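Long-range contacts in N-terminal acetyltransferase B complex subunit MDM20 (Candida albicans, PDB 5K04), which probably serves as the non-catalytic subunit of the NatB N-terminal acetyltransferase, an alpha-helical scaffold for its catalytic partner NAT3: residues Val355-Phe359 against Pro371-Leu375; Asn394-Lys399 against Trp414-Tyr419; Pro388-Lys393 against Ile715-Phe720; Val298-Tyr302 against Ala313-Gln317. One frame throughout, in Å; residues are numbered along the deposited sequence.

How the contacts relate
All four contacts belong to an all-helical chain; in three of them the segments are 11 to 15 residues apart, while contact 3 alone brings in the far C-terminal region, 322 residues away. Contacts 2 and 3 are the closest couple: both use helix 388-404, their centres lie about 13 Å apart, and they touch where Leu418 CD1 packs on Thr391 O at 3.5 Å. Contact 1 involves the preceding helix, 372-383, its centre about 17 Å from that of contact 2. Contact 4 comes earlier in the chain, its centre about 22 Å from contact 1's and about 41 Å from contact 3's. The bound coenzyme A is about 12 Å from its Asp314 side chain.

Contact 1: residues Val355-Phe359 against Pro371-Leu375; sequences VYERF and PVNEL
Val372 is the centre of this contact. Just after Pro371, it points toward the last turn of helix 353-358, where the CA atoms of Tyr356 and Val372 are 5.9 Å apart. So close an approach leaves room for a short, beta-branched side chain, and Val372 uses both methyls. With chi1 in the t well, its CG1 lies 3.4 Å from Tyr356 CA and 4.0 Å from Tyr356 CB, while its CG2 reaches Phe359 CB and Phe359 O, each at 3.3 Å. Phe359 is where the chain leaves the helix (phi/psi -141/43). Tyr356, also t, points sideways, so that its backbone and CB meet the valine while its ring continues to His400 and Leu401 of helix 388-404. Val355, t again, faces across: its CG1 lies 4.4 Å from Val372 CG1 and 4.3 Å from Leu375 CD1, the leucine sitting one turn further along its helix. No hydrogen bond joins the two segments, but Asn370, just ahead of Pro371, bonds both Phe359 O and Val372 N. Helix 337-346 closes the apolar patch, with Leu337 touching Val372 and Phe359. The 11 residues between the two segments hold neither helix nor strand; two successive helices with aliphatic side chains packed between them are consistent with the helical-repeat architecture expected of a subunit whose family belongs to the TPR clan.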
loop_
_atom_site.group_PDB
_atom_site.type_symbol
_atom_site.label_atom_id
_atom_site.label_comp_id
_atom_site.label_asym_id
_atom_site.label_seq_id
_atom_site.Cartn_x
_atom_site.Cartn_y
_atom_site.Cartn_z
ATOM N N VAL A 355 -29.494 19.797 9.519
ATOM C CA VAL A 355 -28.533 20.607 8.776
ATOM C C VAL A 355 -28.471 20.149 7.330
ATOM O O VAL A 355 -28.406 20.973 6.405
ATOM C CB VAL A 355 -27.149 20.546 9.442
ATOM C CG1 VAL A 355 -26.149 21.390 8.662
ATOM C CG2 VAL A 355 -27.229 21.010 10.876
ATOM N N TYR A 356 -28.493 18.827 7.114
ATOM C CA TYR A 356 -28.605 18.280 5.766
ATOM C C TYR A 356 -29.772 18.910 5.004
ATOM O O TYR A 356 -29.622 19.342 3.856
ATOM C CB TYR A 356 -28.757 16.758 5.817
ATOM C CG TYR A 356 -29.075 16.206 4.450
ATOM C CD1 TYR A 356 -28.065 16.009 3.513
ATOM C CD2 TYR A 356 -30.388 15.940 4.073
ATOM C CE1 TYR A 356 -28.352 15.545 2.243
ATOM C CE2 TYR A 356 -30.693 15.483 2.803
ATOM C CZ TYR A 356 -29.674 15.277 1.892
ATOM O OH TYR A 356 -29.975 14.806 0.635
ATOM N N GLU A 357 -30.944 18.985 5.635
ATOM C CA GLU A 357 -32.107 19.548 4.951
ATOM C C GLU A 357 -31.905 21.009 4.567
ATOM O O GLU A 357 -32.548 21.484 3.626
ATOM C CB GLU A 357 -33.360 19.397 5.812
ATOM C CG GLU A 357 -33.865 17.954 5.955
ATOM C CD GLU A 357 -34.410 17.353 4.658
ATOM O OE1 GLU A 357 -34.596 18.099 3.675
ATOM O OE2 GLU A 357 -34.657 16.126 4.632
ATOM N N ARG A 358 -31.018 21.725 5.257
ATOM C CA ARG A 358 -30.732 23.118 4.931
ATOM C C ARG A 358 -29.646 23.272 3.877
ATOM O O ARG A 358 -29.522 24.348 3.290
ATOM C CB ARG A 358 -30.323 23.888 6.189
ATOM C CG ARG A 358 -31.491 24.284 7.090
ATOM C CD ARG A 358 -31.010 24.529 8.513
ATOM N NE ARG A 358 -29.997 25.581 8.571
ATOM C CZ ARG A 358 -29.110 25.723 9.558
ATOM N NH1 ARG A 358 -29.098 24.873 10.584
ATOM N NH2 ARG A 358 -28.227 26.717 9.517
ATOM N N PHE A 359 -28.860 22.229 3.623
ATOM C CA PHE A 359 -27.764 22.292 2.660
ATOM C C PHE A 359 -27.664 20.996 1.851
ATOM O O PHE A 359 -26.566 20.474 1.621
ATOM C CB PHE A 359 -26.428 22.568 3.359
ATOM C CG PHE A 359 -26.440 23.741 4.307
ATOM C CD1 PHE A 359 -26.771 23.571 5.639
ATOM C CD2 PHE A 359 -26.061 25.001 3.878
ATOM C CE1 PHE A 359 -26.768 24.646 6.523
ATOM C CE2 PHE A 359 -26.054 26.090 4.758
ATOM C CZ PHE A 359 -26.414 25.908 6.079
ATOM N N PRO A 371 -19.623 19.611 2.346
ATOM C CA PRO A 371 -19.250 19.439 3.757
ATOM C C PRO A 371 -20.381 18.921 4.644
ATOM O O PRO A 371 -20.092 18.391 5.722
ATOM C CB PRO A 371 -18.804 20.848 4.176
ATOM C CG PRO A 371 -18.467 21.543 2.893
ATOM C CD PRO A 371 -19.416 20.993 1.874
ATOM N N VAL A 372 -21.653 19.046 4.230
ATOM C CA VAL A 372 -22.755 18.500 5.030
ATOM C C VAL A 372 -22.597 17.006 5.242
ATOM O O VAL A 372 -23.082 16.452 6.239
ATOM C CB VAL A 372 -24.114 18.772 4.368
ATOM C CG1 VAL A 372 -25.209 18.555 5.369
ATOM C CG2 VAL A 372 -24.171 20.148 3.872
ATOM N N ASN A 373 -21.952 16.325 4.300
ATOM C CA ASN A 373 -21.865 14.882 4.376
ATOM C C ASN A 373 -20.759 14.417 5.302
ATOM O O ASN A 373 -20.563 13.203 5.457
ATOM C CB ASN A 373 -21.733 14.337 2.964
ATOM C CG ASN A 373 -23.034 14.480 2.204
ATOM O OD1 ASN A 373 -24.112 14.311 2.796
ATOM N ND2 ASN A 373 -22.957 14.824 0.912
ATOM N N GLU A 374 -20.031 15.365 5.904
ATOM C CA GLU A 374 -19.242 15.053 7.084
ATOM C C GLU A 374 -20.162 14.762 8.258
ATOM O O GLU A 374 -19.902 13.854 9.055
ATOM C CB GLU A 374 -18.307 16.220 7.409
ATOM C CG GLU A 374 -17.198 16.482 6.374
ATOM C CD GLU A 374 -16.178 15.339 6.250
ATOM O OE1 GLU A 374 -15.790 14.990 5.111
ATOM O OE2 GLU A 374 -15.773 14.784 7.301
ATOM N N LEU A 375 -21.263 15.522 8.358
ATOM C CA LEU A 375 -22.252 15.326 9.412
ATOM C C LEU A 375 -23.136 14.113 9.136
ATOM O O LEU A 375 -23.378 13.298 10.037
ATOM C CB LEU A 375 -23.104 16.590 9.561
ATOM C CG LEU A 375 -22.263 17.782 10.016
ATOM C CD1 LEU A 375 -23.108 18.936 10.567
ATOM C CD2 LEU A 375 -21.274 17.304 11.068
#

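Contact 2: residues Asn394-Lys399 against Trp414-Tyr419; sequences NIVLLK and WLMKLY
Helices 388-404 and 409-419 form an antiparallel helical hairpin, the basic unit of TPR-like folds, to whose clan this family belongs. The short axes of 394-399 and 414-419 approach to 9.8 Å and cross at -157°, with Ile395 and Leu415 in register (CA to CA 6.1 Å). Both segments are regular helix, and the interface between them is apolar. Trp414 offers mainly its CB, 4.0 Å from Leu398 CD1; its indole leads away, giving NE1 to the carbonyl of Glu555 and meeting Trp556 edge-to-face. At Leu415 the backbone N lies 3.5 Å from Leu398 CD1, and the side chain (t, p) has CD1 4.0 Å from Ile395 CG2 and CD2 4.0 Å from Lys399 CG. One turn on, Leu418 points toward the other helix: its CB is 3.6 Å from Ile395 CG1, and its CD1 is 3.9 Å from Leu398 CD1 and 3.5 Å from Ile395 N. Branched aliphatic residues suit this seam because they fill it without polar groups to satisfy. Tyr419 closes it, its CD1 3.6 Å from Ile395 CD1. Lys399 sends its NZ to Thr731 of helix 729-747, while its alkyl chain passes the tyrosine, CD lying 3.6 Å from Tyr419 OH.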
loop_
_atom_site.group_PDB
_atom_site.type_symbol
_atom_site.label_atom_id
_atom_site.label_comp_id
_atom_site.label_asym_id
_atom_site.label_seq_id
_atom_site.Cartn_x
_atom_site.Cartn_y
_atom_site.Cartn_z
ATOM N N ASN A 394 -29.568 2.247 5.239
ATOM C CA ASN A 394 -28.446 3.159 5.102
ATOM C C ASN A 394 -27.766 3.054 3.741
ATOM O O ASN A 394 -27.179 4.038 3.283
ATOM C CB ASN A 394 -27.479 2.937 6.264
ATOM C CG ASN A 394 -27.980 3.605 7.553
ATOM O OD1 ASN A 394 -28.206 4.805 7.587
ATOM N ND2 ASN A 394 -28.199 2.813 8.589
ATOM N N ILE A 395 -27.863 1.900 3.065
ATOM C CA ILE A 395 -27.501 1.839 1.646
ATOM C C ILE A 395 -28.324 2.848 0.838
ATOM O O ILE A 395 -27.799 3.556 -0.033
ATOM C CB ILE A 395 -27.694 0.410 1.102
ATOM C CG1 ILE A 395 -26.539 -0.498 1.533
ATOM C CG2 ILE A 395 -27.829 0.436 -0.415
ATOM C CD1 ILE A 395 -26.735 -1.966 1.172
ATOM N N VAL A 396 -29.634 2.912 1.104
ATOM C CA VAL A 396 -30.505 3.856 0.408
ATOM C C VAL A 396 -30.080 5.295 0.686
ATOM O O VAL A 396 -30.110 6.155 -0.202
ATOM C CB VAL A 396 -31.966 3.610 0.819
ATOM C CG1 VAL A 396 -32.879 4.623 0.187
ATOM C CG2 VAL A 396 -32.372 2.201 0.433
ATOM N N LEU A 397 -29.664 5.576 1.923
ATOM C CA LEU A 397 -29.278 6.939 2.266
ATOM C C LEU A 397 -27.943 7.314 1.623
ATOM O O LEU A 397 -27.804 8.413 1.073
ATOM C CB LEU A 397 -29.231 7.104 3.789
ATOM C CG LEU A 397 -30.565 6.921 4.537
ATOM C CD1 LEU A 397 -30.397 6.830 6.067
ATOM C CD2 LEU A 397 -31.535 8.045 4.192
ATOM N N LEU A 398 -26.966 6.403 1.652
ATOM C CA LEU A 398 -25.670 6.668 1.021
ATOM C C LEU A 398 -25.830 6.946 -0.471
ATOM O O LEU A 398 -25.343 7.961 -0.975
ATOM C CB LEU A 398 -24.718 5.490 1.259
ATOM C CG LEU A 398 -24.219 5.344 2.703
ATOM C CD1 LEU A 398 -23.306 4.147 2.845
ATOM C CD2 LEU A 398 -23.496 6.618 3.206
ATOM N N LYS A 399 -26.547 6.060 -1.183
ATOM C CA LYS A 399 -26.823 6.272 -2.605
ATOM C C LYS A 399 -27.516 7.608 -2.845
ATOM O O LYS A 399 -27.226 8.297 -3.828
ATOM C CB LYS A 399 -27.680 5.131 -3.168
ATOM C CG LYS A 399 -27.011 3.772 -3.124
ATOM C CD LYS A 399 -27.975 2.668 -3.498
ATOM C CE LYS A 399 -28.477 2.838 -4.925
ATOM N NZ LYS A 399 -29.626 1.931 -5.181
ATOM N N TRP A 414 -17.964 3.467 2.257
ATOM C CA TRP A 414 -18.930 2.925 3.203
ATOM C C TRP A 414 -20.014 2.136 2.478
ATOM O O TRP A 414 -20.418 1.060 2.935
ATOM C CB TRP A 414 -19.532 4.062 4.037
ATOM C CG TRP A 414 -18.715 4.370 5.237
ATOM C CD1 TRP A 414 -17.805 5.387 5.375
ATOM C CD2 TRP A 414 -18.680 3.629 6.466
ATOM N NE1 TRP A 414 -17.224 5.337 6.617
ATOM C CE2 TRP A 414 -17.737 4.263 7.306
ATOM C CE3 TRP A 414 -19.346 2.489 6.933
ATOM C CZ2 TRP A 414 -17.444 3.798 8.602
ATOM C CZ3 TRP A 414 -19.070 2.030 8.230
ATOM C CH2 TRP A 414 -18.119 2.688 9.047
ATOM N N LEU A 415 -20.476 2.648 1.330
ATOM C CA LEU A 415 -21.455 1.923 0.527
ATOM C C LEU A 415 -20.950 0.523 0.180
ATOM O O LEU A 415 -21.705 -0.458 0.250
ATOM C CB LEU A 415 -21.774 2.718 -0.742
ATOM C CG LEU A 415 -22.843 2.107 -1.646
ATOM C CD1 LEU A 415 -24.124 1.851 -0.826
ATOM C CD2 LEU A 415 -23.123 3.011 -2.840
ATOM N N MET A 416 -19.665 0.408 -0.175
ATOM C CA MET A 416 -19.093 -0.912 -0.437
ATOM C C MET A 416 -19.066 -1.768 0.827
ATOM O O MET A 416 -19.384 -2.963 0.775
ATOM C CB MET A 416 -17.697 -0.771 -1.052
ATOM C CG MET A 416 -17.734 -0.459 -2.547
ATOM S SD MET A 416 -16.218 -0.641 -3.458
ATOM C CE MET A 416 -15.336 0.625 -2.669
ATOM N N LYS A 417 -18.737 -1.166 1.980
ATOM C CA LYS A 417 -18.731 -1.919 3.240
ATOM C C LYS A 417 -20.113 -2.479 3.554
ATOM O O LYS A 417 -20.242 -3.641 3.952
ATOM C CB LYS A 417 -18.235 -1.037 4.394
ATOM C CG LYS A 417 -16.798 -0.579 4.231
ATOM C CD LYS A 417 -16.292 0.297 5.391
ATOM C CE LYS A 417 -16.447 -0.374 6.747
ATOM N NZ LYS A 417 -15.772 0.428 7.821
ATOM N N LEU A 418 -21.162 -1.657 3.388
ATOM C CA LEU A 418 -22.526 -2.124 3.644
ATOM C C LEU A 418 -22.898 -3.266 2.703
ATOM O O LEU A 418 -23.394 -4.306 3.148
ATOM C CB LEU A 418 -23.534 -0.980 3.496
ATOM C CG LEU A 418 -23.493 0.247 4.425
ATOM C CD1 LEU A 418 -24.845 0.973 4.459
ATOM C CD2 LEU A 418 -23.083 -0.105 5.801
ATOM N N TYR A 419 -22.655 -3.085 1.391
ATOM C CA TYR A 419 -22.908 -4.146 0.421
ATOM C C TYR A 419 -22.145 -5.409 0.767
ATOM O O TYR A 419 -22.592 -6.518 0.433
ATOM C CB TYR A 419 -22.511 -3.710 -0.986
ATOM C CG TYR A 419 -23.514 -2.850 -1.739
ATOM C CD1 TYR A 419 -24.884 -3.094 -1.673
ATOM C CD2 TYR A 419 -23.080 -1.814 -2.551
ATOM C CE1 TYR A 419 -25.796 -2.301 -2.388
ATOM C CE2 TYR A 419 -23.962 -1.019 -3.239
ATOM C CZ TYR A 419 -25.322 -1.257 -3.162
ATOM O OH TYR A 419 -26.175 -0.450 -3.874
#

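Contact 3: residues Pro388-Lys393 against Ile715-Phe720; sequences PQNTIK and IDSMDF
The first turn and a half of helix 388-404 presents a ridge of side chains to a piece of chain that changes shape as it passes. Residues 715-717 end helix 707-717; beyond it, Met718, Asp719 and Phe720 run extended (psi 131°, 156° and 122°). The CA atoms pair as Gln389 with Met718 at 6.5 Å and Lys393 with Phe720 at 7.1 Å. Ile392, pointing toward the other segment, is one bump. As an m, t rotamer it sends CD1 into the hollow between Ile715 and Met718, 4.2 Å from Ile715 CG1 and 3.7 Å from Met718 CE, while its CG2 sits 3.8 Å from Phe720 CZ; a branched aliphatic chain serves both directions at once. Gln389 is another bump. Long, flexible Met718 (m, t, chi3 -25°, between wells) points toward the helix and lays SD 3.5 Å from Gln389 CB. Phe720 (chi1 m) fills the groove between Gln389 and Lys393 with its edge, CE1 lying 3.6 Å from Gln389 O, 4.1 Å from Gln389 CG and 3.7 Å from Lys393 CB. Lysine suits the border: its methylenes begin against the ring, and its NZ leads away to a salt bridge with Asp383. Behind Ile715 lies helix 729-747. The arrangement is plain packing of a helix end and its trailing extended loop onto another helix, here joining the C-terminal helical region to the TPR-clan part of the fold.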
loop_
_atom_site.group_PDB
_atom_site.type_symbol
_atom_site.label_atom_id
_atom_site.label_comp_id
_atom_site.label_asym_id
_atom_site.label_seq_id
_atom_site.Cartn_x
_atom_site.Cartn_y
_atom_site.Cartn_z
ATOM N N PRO A 388 -29.846 -6.413 8.968
ATOM C CA PRO A 388 -29.938 -6.220 7.502
ATOM C C PRO A 388 -30.911 -5.129 7.067
ATOM O O PRO A 388 -30.679 -4.485 6.037
ATOM C CB PRO A 388 -30.378 -7.605 6.991
ATOM C CG PRO A 388 -30.948 -8.322 8.210
ATOM C CD PRO A 388 -30.172 -7.794 9.370
ATOM N N GLN A 389 -31.997 -4.911 7.811
ATOM C CA GLN A 389 -32.883 -3.780 7.549
ATOM C C GLN A 389 -32.162 -2.449 7.741
ATOM O O GLN A 389 -32.375 -1.502 6.974
ATOM C CB GLN A 389 -34.094 -3.853 8.474
ATOM C CG GLN A 389 -35.093 -2.735 8.328
ATOM C CD GLN A 389 -36.432 -3.164 8.879
ATOM O OE1 GLN A 389 -36.558 -4.249 9.452
ATOM N NE2 GLN A 389 -37.442 -2.324 8.714
ATOM N N ASN A 390 -31.333 -2.345 8.784
ATOM C CA ASN A 390 -30.609 -1.101 9.000
ATOM C C ASN A 390 -29.566 -0.893 7.913
ATOM O O ASN A 390 -29.359 0.231 7.441
ATOM C CB ASN A 390 -29.966 -1.114 10.383
ATOM C CG ASN A 390 -28.990 0.032 10.585
ATOM O OD1 ASN A 390 -27.828 -0.055 10.210
ATOM N ND2 ASN A 390 -29.461 1.102 11.208
ATOM N N THR A 391 -28.918 -1.978 7.492
ATOM C CA THR A 391 -27.903 -1.909 6.444
ATOM C C THR A 391 -28.512 -1.464 5.118
ATOM O O THR A 391 -27.953 -0.613 4.414
ATOM C CB THR A 391 -27.238 -3.279 6.326
ATOM O OG1 THR A 391 -26.480 -3.519 7.515
ATOM C CG2 THR A 391 -26.338 -3.368 5.093
ATOM N N ILE A 392 -29.677 -2.014 4.779
ATOM C CA ILE A 392 -30.352 -1.655 3.542
ATOM C C ILE A 392 -30.851 -0.218 3.602
ATOM O O ILE A 392 -30.718 0.542 2.633
ATOM C CB ILE A 392 -31.494 -2.649 3.269
ATOM C CG1 ILE A 392 -30.929 -4.021 2.885
ATOM C CG2 ILE A 392 -32.435 -2.117 2.198
ATOM C CD1 ILE A 392 -32.000 -5.105 2.739
ATOM N N LYS A 393 -31.434 0.178 4.736
ATOM C CA LYS A 393 -31.877 1.560 4.892
ATOM C C LYS A 393 -30.724 2.524 4.638
ATOM O O LYS A 393 -30.854 3.490 3.872
ATOM C CB LYS A 393 -32.471 1.776 6.290
ATOM C CG LYS A 393 -32.759 3.252 6.614
ATOM C CD LYS A 393 -33.202 3.487 8.061
ATOM C CE LYS A 393 -32.034 3.476 9.014
ATOM N NZ LYS A 393 -32.433 3.777 10.394
ATOM N N ILE A 715 -37.062 -9.134 2.859
ATOM C CA ILE A 715 -36.895 -7.780 2.340
ATOM C C ILE A 715 -38.247 -7.100 2.156
ATOM O O ILE A 715 -38.431 -5.941 2.544
ATOM C CB ILE A 715 -36.088 -7.843 1.029
ATOM C CG1 ILE A 715 -34.618 -8.122 1.350
ATOM C CG2 ILE A 715 -36.286 -6.592 0.202
ATOM C CD1 ILE A 715 -33.752 -8.393 0.123
ATOM N N ASP A 716 -39.225 -7.824 1.589
ATOM C CA ASP A 716 -40.547 -7.251 1.360
ATOM C C ASP A 716 -41.294 -7.006 2.668
ATOM O O ASP A 716 -42.159 -6.127 2.729
ATOM C CB ASP A 716 -41.377 -8.160 0.448
ATOM C CG ASP A 716 -40.867 -8.194 -0.991
ATOM O OD1 ASP A 716 -40.086 -7.301 -1.404
ATOM O OD2 ASP A 716 -41.272 -9.126 -1.717
ATOM N N SER A 717 -40.982 -7.768 3.715
ATOM C CA SER A 717 -41.626 -7.583 5.011
ATOM C C SER A 717 -40.992 -6.474 5.837
ATOM O O SER A 717 -41.537 -6.130 6.890
ATOM C CB SER A 717 -41.581 -8.878 5.820
ATOM O OG SER A 717 -40.255 -9.115 6.287
ATOM N N MET A 718 -39.861 -5.915 5.402
ATOM C CA MET A 718 -39.193 -4.887 6.185
ATOM C C MET A 718 -39.875 -3.539 5.980
ATOM O O MET A 718 -40.141 -3.130 4.845
ATOM C CB MET A 718 -37.710 -4.807 5.818
ATOM C CG MET A 718 -36.940 -6.034 6.283
ATOM S SD MET A 718 -35.174 -6.058 5.977
ATOM C CE MET A 718 -35.197 -4.980 4.618
ATOM N N ASP A 719 -40.173 -2.865 7.082
ATOM C CA ASP A 719 -40.696 -1.510 7.043
ATOM C C ASP A 719 -39.553 -0.505 7.127
ATOM O O ASP A 719 -38.471 -0.787 7.637
ATOM C CB ASP A 719 -41.690 -1.281 8.178
ATOM C CG ASP A 719 -42.926 -2.155 8.051
ATOM O OD1 ASP A 719 -43.778 -1.876 7.177
ATOM O OD2 ASP A 719 -43.034 -3.136 8.819
ATOM N N PHE A 720 -39.810 0.685 6.613
ATOM C CA PHE A 720 -38.780 1.700 6.481
ATOM C C PHE A 720 -39.360 3.057 6.838
ATOM O O PHE A 720 -40.334 3.500 6.218
ATOM C CB PHE A 720 -38.225 1.721 5.062
ATOM C CG PHE A 720 -37.311 0.588 4.765
ATOM C CD1 PHE A 720 -36.006 0.598 5.243
ATOM C CD2 PHE A 720 -37.747 -0.489 4.002
ATOM C CE1 PHE A 720 -35.157 -0.442 4.971
ATOM C CE2 PHE A 720 -36.896 -1.538 3.719
ATOM C CZ PHE A 720 -35.598 -1.516 4.202
#

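Contact 4: residues Val298-Tyr302 against Ala313-Gln317; sequences VENYY and ADLSQ
This is a buried helix-to-helix contact between neighbours in the chain, helix 295-305 and the short helix 311-315, on the side of the subunit that meets NAT3. The nearest CA pair is Val298 and Leu315, 7.4 Å apart. Leu315 (m, t) is the apolar plug: its CG lies 3.6 Å from Tyr301 CD2, and its CD1 lies 4.3 Å from Val298 CG1 and 4.2 Å from Tyr302 CB, so that a compact, branched side chain fills the space between three residues of one helical face. Such packing of two helices that follow each other in the chain is consistent with the TPR-like solenoid expected of this family. Beside the leucine, Tyr301 (chi1 t) reaches across with its hydroxyl and gives a very short hydrogen bond, Tyr301 OH to Asp314 OD2 at 2.3 Å. Tyrosine suits the place because its ring packs while its end finds the carboxylate. The same OD2 forms a salt bridge with Arg277, and Tyr84 of the NAT3 chain packs on Asp314.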
loop_
_atom_site.group_PDB
_atom_site.type_symbol
_atom_site.label_atom_id
_atom_site.label_comp_id
_atom_site.label_asym_id
_atom_site.label_seq_id
_atom_site.Cartn_x
_atom_site.Cartn_y
_atom_site.Cartn_z
ATOM N N VAL A 298 -7.728 29.955 22.143
ATOM C CA VAL A 298 -8.643 29.024 21.487
ATOM C C VAL A 298 -9.773 29.786 20.812
ATOM O O VAL A 298 -10.132 29.506 19.662
ATOM C CB VAL A 298 -9.188 27.991 22.489
ATOM C CG1 VAL A 298 -10.475 27.352 21.959
ATOM C CG2 VAL A 298 -8.166 26.925 22.745
ATOM N N GLU A 299 -10.356 30.757 21.520
ATOM C CA GLU A 299 -11.432 31.561 20.946
ATOM C C GLU A 299 -10.954 32.336 19.720
ATOM O O GLU A 299 -11.687 32.461 18.735
ATOM C CB GLU A 299 -11.999 32.504 22.013
ATOM C CG GLU A 299 -12.830 31.799 23.093
ATOM C CD GLU A 299 -13.079 32.666 24.329
ATOM O OE1 GLU A 299 -12.664 33.847 24.334
ATOM O OE2 GLU A 299 -13.689 32.163 25.302
ATOM N N ASN A 300 -9.715 32.845 19.754
ATOM C CA ASN A 300 -9.202 33.630 18.631
ATOM C C ASN A 300 -8.956 32.745 17.411
ATOM O O ASN A 300 -9.206 33.164 16.276
ATOM C CB ASN A 300 -7.932 34.380 19.051
ATOM C CG ASN A 300 -7.145 34.966 17.855
ATOM O OD1 ASN A 300 -7.474 36.047 17.357
ATOM N ND2 ASN A 300 -6.082 34.256 17.415
ATOM N N TYR A 301 -8.473 31.517 17.620
ATOM C CA TYR A 301 -8.329 30.604 16.490
ATOM C C TYR A 301 -9.688 30.280 15.885
ATOM O O TYR A 301 -9.849 30.291 14.660
ATOM C CB TYR A 301 -7.614 29.313 16.902
ATOM C CG TYR A 301 -7.572 28.334 15.752
ATOM C CD1 TYR A 301 -6.552 28.385 14.804
ATOM C CD2 TYR A 301 -8.583 27.387 15.579
ATOM C CE1 TYR A 301 -6.537 27.502 13.724
ATOM C CE2 TYR A 301 -8.571 26.512 14.509
ATOM C CZ TYR A 301 -7.554 26.568 13.585
ATOM O OH TYR A 301 -7.560 25.687 12.529
ATOM N N TYR A 302 -10.680 30.010 16.740
ATOM C CA TYR A 302 -12.009 29.636 16.271
ATOM C C TYR A 302 -12.660 30.768 15.479
ATOM O O TYR A 302 -13.338 30.522 14.475
ATOM C CB TYR A 302 -12.890 29.236 17.462
ATOM C CG TYR A 302 -14.348 29.000 17.099
ATOM C CD1 TYR A 302 -14.787 27.752 16.696
ATOM C CD2 TYR A 302 -15.278 30.028 17.143
ATOM C CE1 TYR A 302 -16.111 27.522 16.354
ATOM C CE2 TYR A 302 -16.620 29.807 16.797
ATOM C CZ TYR A 302 -17.024 28.555 16.404
ATOM O OH TYR A 302 -18.328 28.319 16.060
ATOM N N ALA A 313 -10.360 19.675 13.741
ATOM C CA ALA A 313 -9.189 18.809 13.878
ATOM C C ALA A 313 -8.016 19.560 14.505
ATOM O O ALA A 313 -7.233 18.980 15.265
ATOM C CB ALA A 313 -8.802 18.219 12.518
ATOM N N ASP A 314 -7.906 20.850 14.222
ATOM C CA ASP A 314 -6.845 21.653 14.810
ATOM C C ASP A 314 -7.052 21.857 16.319
ATOM O O ASP A 314 -6.097 21.773 17.102
ATOM C CB ASP A 314 -6.766 22.991 14.068
ATOM C CG ASP A 314 -6.245 22.854 12.612
ATOM O OD1 ASP A 314 -5.845 21.743 12.190
ATOM O OD2 ASP A 314 -6.226 23.881 11.895
ATOM N N LEU A 315 -8.286 22.130 16.756
ATOM C CA LEU A 315 -8.514 22.448 18.168
ATOM C C LEU A 315 -8.701 21.216 19.050
ATOM O O LEU A 315 -8.218 21.191 20.191
ATOM C CB LEU A 315 -9.730 23.366 18.319
ATOM C CG LEU A 315 -9.474 24.794 17.854
ATOM C CD1 LEU A 315 -10.736 25.634 17.991
ATOM C CD2 LEU A 315 -8.298 25.438 18.620
ATOM N N SER A 316 -9.386 20.191 18.540
ATOM C CA SER A 316 -9.730 19.025 19.344
ATOM C C SER A 316 -8.505 18.272 19.835
ATOM O O SER A 316 -8.639 17.417 20.719
ATOM C CB SER A 316 -10.635 18.087 18.539
ATOM O OG SER A 316 -9.982 17.649 17.357
ATOM N N GLN A 317 -7.325 18.565 19.292
ATOM C CA GLN A 317 -6.107 17.959 19.809
ATOM C C GLN A 317 -5.672 18.573 21.135
ATOM O O GLN A 317 -4.830 17.993 21.828
ATOM C CB GLN A 317 -4.986 18.095 18.783
ATOM C CG GLN A 317 -4.388 19.477 18.716
ATOM C CD GLN A 317 -3.338 19.579 17.637
ATOM O OE1 GLN A 317 -2.133 19.503 17.905
ATOM N NE2 GLN A 317 -3.791 19.741 16.397
#